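Local atomic coordinates of Slr0280 protein (Synechocystis sp., PDB entry 5H3K), a protein that is of unknown function but contains a phosphodiester glycosidase domain and may therefore hydrolyse sugar phosphodiesters. Residues Val286-Gly291 with Leu558-Gln563. Residues are numbered along the deposited sequence; the frame is centred on the assembly and turned at random.
Sequences VNISGG and LGEFAQ
The Gln563 amide meets Ile288 at its oxygen: CD1 approaches nearly level with the amide, 3.9 Å from OE1, whereas CB lies beyond the oxygen, tilted off the amide plane toward the side where a water also sits. Gly290 CA approaches the Glu560 carboxylate at OE2, 3.9 Å away and tilted about midway between its plane and the perpendicular. These groups join a β-hairpin to the first turns of helix 558-567. The hairpin links strands 279-288 and 291-300 through a type I turn, closed by paired backbone hydrogen bonds between Ile288 and Gly291. Ile288 carries the apolar part. With CG1 set between the backbone N and the carbonyl carbon (chi1 54°), CD1 reaches the helix, 3.7 Å from Glu560 CB, while CG2 lies 3.9 Å from Gln563 CB. Its side chain crosses both helix residues at about a right angle. An alanine here would probably open a gap beside the Glu560 and Gln563 methylenes. On Gly290, a β-carbon would fall 2.5 Å from Glu560 OE2, so glycine here is consistent with the present position of that carboxylate. Arg550 adds a polar tie, forming a salt bridge with Glu560 OE1 and a hydrogen bond with Gly290 O. Glu560 OE1 also accepts from Ser557 N, just before the helix. Solvent completes the joint: the water near the amide face accepts from Ser289 N and donates only weakly to Gln563 OE1. A second water accepts from Gly290 N at 2.8 Å and donates to Gln563 OE1 at 2.7 Å.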
ATOM      1  N   VAL A 286      11.702 -15.510  -5.760  1.00  9.80           N
ATOM      2  CA  VAL A 286      12.962 -14.984  -6.267  1.00 11.34           C
ATOM      3  C   VAL A 286      14.127 -15.613  -5.504  1.00 14.38           C
ATOM      4  O   VAL A 286      14.182 -15.558  -4.269  1.00 10.59           O
ATOM      5  CB  VAL A 286      13.021 -13.449  -6.182  1.00 10.57           C
ATOM      6  CG1 VAL A 286      14.364 -12.944  -6.685  1.00 12.78           C
ATOM      7  CG2 VAL A 286      11.879 -12.822  -6.989  1.00  9.93           C
ATOM      8  N   ASN A 287      15.047 -16.229  -6.244  1.00 12.02           N
ATOM      9  CA  ASN A 287      16.199 -16.884  -5.640  1.00 14.26           C
ATOM     10  C   ASN A 287      17.430 -16.008  -5.680  1.00 12.66           C
ATOM     11  O   ASN A 287      17.818 -15.531  -6.748  1.00 13.90           O
ATOM     12  CB  ASN A 287      16.501 -18.199  -6.364  1.00 19.39           C
ATOM     13  CG  ASN A 287      15.345 -19.170  -6.308  1.00 24.16           C
ATOM     14  OD1 ASN A 287      14.850 -19.498  -5.233  1.00 23.58           O
ATOM     15  ND2 ASN A 287      14.898 -19.630  -7.477  1.00 31.67           N
ATOM     16  N   ILE A 288      18.019 -15.772  -4.515  1.00 11.65           N
ATOM     17  CA  ILE A 288      19.330 -15.144  -4.440  1.00 12.73           C
ATOM     18  C   ILE A 288      20.232 -16.046  -3.616  1.00 13.58           C
ATOM     19  O   ILE A 288      19.819 -17.123  -3.194  1.00 16.34           O
ATOM     20  CB  ILE A 288      19.272 -13.732  -3.813  1.00 10.05           C
ATOM     21  CG1 ILE A 288      18.588 -13.787  -2.449  1.00 11.84           C
ATOM     22  CG2 ILE A 288      18.537 -12.769  -4.734  1.00 13.13           C
ATOM     23  CD1 ILE A 288      18.641 -12.468  -1.705  1.00 12.69           C
ATOM     24  N   SER A 289      21.463 -15.608  -3.384  1.00 16.29           N
ATOM     25  CA  SER A 289      22.396 -16.384  -2.579  1.00 16.62           C
ATOM     26  C   SER A 289      21.820 -16.677  -1.191  1.00 17.55           C
ATOM     27  O   SER A 289      21.899 -17.809  -0.702  1.00 20.82           O
ATOM     28  CB  SER A 289      23.728 -15.638  -2.462  1.00 21.70           C
ATOM     29  OG  SER A 289      24.646 -16.391  -1.697  1.00 29.28           O
ATOM     30  N   GLY A 290      21.209 -15.666  -0.578  1.00 14.55           N
ATOM     31  CA  GLY A 290      20.664 -15.787   0.772  1.00 18.67           C
ATOM     32  C   GLY A 290      19.435 -16.670   0.981  1.00 16.04           C
ATOM     33  O   GLY A 290      19.084 -16.987   2.128  1.00 11.48           O
ATOM     34  N   GLY A 291      18.778 -17.070  -0.105  1.00 13.56           N
ATOM     35  CA  GLY A 291      17.593 -17.904  -0.009  1.00 12.08           C
ATOM     36  C   GLY A 291      16.530 -17.610  -1.050  1.00 13.31           C
ATOM     37  O   GLY A 291      16.753 -16.843  -1.985  1.00 13.88           O
ATOM     38  N   LEU A 558      18.934  -5.153   3.611  1.00  7.32           N
ATOM     39  CA  LEU A 558      18.928  -4.165   2.522  1.00  7.60           C
ATOM     40  C   LEU A 558      19.705  -4.656   1.289  1.00  6.30           C
ATOM     41  O   LEU A 558      19.268  -4.462   0.148  1.00  6.13           O
ATOM     42  CB  LEU A 558      19.472  -2.807   2.993  1.00  7.48           C
ATOM     43  CG  LEU A 558      18.654  -2.036   4.032  1.00 10.06           C
ATOM     44  CD1 LEU A 558      19.504  -0.887   4.587  1.00 11.17           C
ATOM     45  CD2 LEU A 558      17.356  -1.513   3.421  1.00  9.17           C
ATOM     46  N   GLY A 559      20.858  -5.286   1.509  1.00  8.10           N
ATOM     47  CA  GLY A 559      21.642  -5.815   0.407  1.00  9.16           C
ATOM     48  C   GLY A 559      20.939  -6.930  -0.345  1.00  7.73           C
ATOM     49  O   GLY A 559      20.980  -6.994  -1.585  1.00  8.32           O
ATOM     50  N   GLU A 560      20.310  -7.828   0.411  1.00  7.58           N
ATOM     51  CA  GLU A 560      19.511  -8.901  -0.174  1.00  8.69           C
ATOM     52  C   GLU A 560      18.343  -8.357  -0.982  1.00  7.11           C
ATOM     53  O   GLU A 560      18.054  -8.856  -2.071  1.00  6.66           O
ATOM     54  CB  GLU A 560      19.026  -9.866   0.909  1.00  8.43           C
ATOM     55  CG  GLU A 560      20.162 -10.737   1.458  1.00  9.25           C
ATOM     56  CD  GLU A 560      19.794 -11.502   2.722  1.00 14.74           C
ATOM     57  OE1 GLU A 560      18.872 -11.055   3.451  1.00 10.82           O
ATOM     58  OE2 GLU A 560      20.449 -12.543   2.999  1.00 13.24           O
ATOM     59  N   PHE A 561      17.672  -7.335  -0.452  1.00  6.02           N
ATOM     60  CA  PHE A 561      16.545  -6.742  -1.156  1.00  4.46           C
ATOM     61  C   PHE A 561      17.011  -6.116  -2.475  1.00  5.99           C
ATOM     62  O   PHE A 561      16.341  -6.254  -3.492  1.00  5.78           O
ATOM     63  CB  PHE A 561      15.821  -5.718  -0.266  1.00  3.75           C
ATOM     64  CG  PHE A 561      14.479  -5.272  -0.807  1.00  5.12           C
ATOM     65  CD1 PHE A 561      13.585  -6.194  -1.344  1.00  5.01           C
ATOM     66  CD2 PHE A 561      14.109  -3.930  -0.754  1.00  4.07           C
ATOM     67  CE1 PHE A 561      12.336  -5.789  -1.849  1.00  6.43           C
ATOM     68  CE2 PHE A 561      12.869  -3.515  -1.236  1.00  3.00           C
ATOM     69  CZ  PHE A 561      11.981  -4.439  -1.792  1.00  4.27           C
ATOM     70  N   ALA A 562      18.171  -5.455  -2.464  1.00  5.13           N
ATOM     71  CA  ALA A 562      18.760  -4.927  -3.701  1.00  6.42           C
ATOM     72  C   ALA A 562      19.009  -6.036  -4.725  1.00  8.08           C
ATOM     73  O   ALA A 562      18.754  -5.862  -5.920  1.00  7.93           O
ATOM     74  CB  ALA A 562      20.039  -4.175  -3.404  1.00  6.62           C
ATOM     75  N   GLN A 563      19.492  -7.180  -4.257  1.00  8.34           N
ATOM     76  CA  GLN A 563      19.700  -8.318  -5.140  1.00  9.55           C
ATOM     77  C   GLN A 563      18.379  -8.849  -5.672  1.00  8.44           C
ATOM     78  O   GLN A 563      18.275  -9.210  -6.848  1.00  8.87           O
ATOM     79  CB  GLN A 563      20.494  -9.411  -4.416  1.00 10.16           C
ATOM     80  CG  GLN A 563      21.907  -8.972  -4.024  1.00 13.13           C
ATOM     81  CD  GLN A 563      22.679 -10.039  -3.261  1.00 25.23           C
ATOM     82  OE1 GLN A 563      22.095 -10.954  -2.677  1.00 24.55           O
ATOM     83  NE2 GLN A 563      24.002  -9.922  -3.261  1.00 28.30           N
TER
HETATM   84  O   HOH W   1      22.629 -13.446  -4.946  1.00 22.26           O
HETATM   85  O   HOH W   2      22.019 -13.066  -1.069  1.00 16.70           O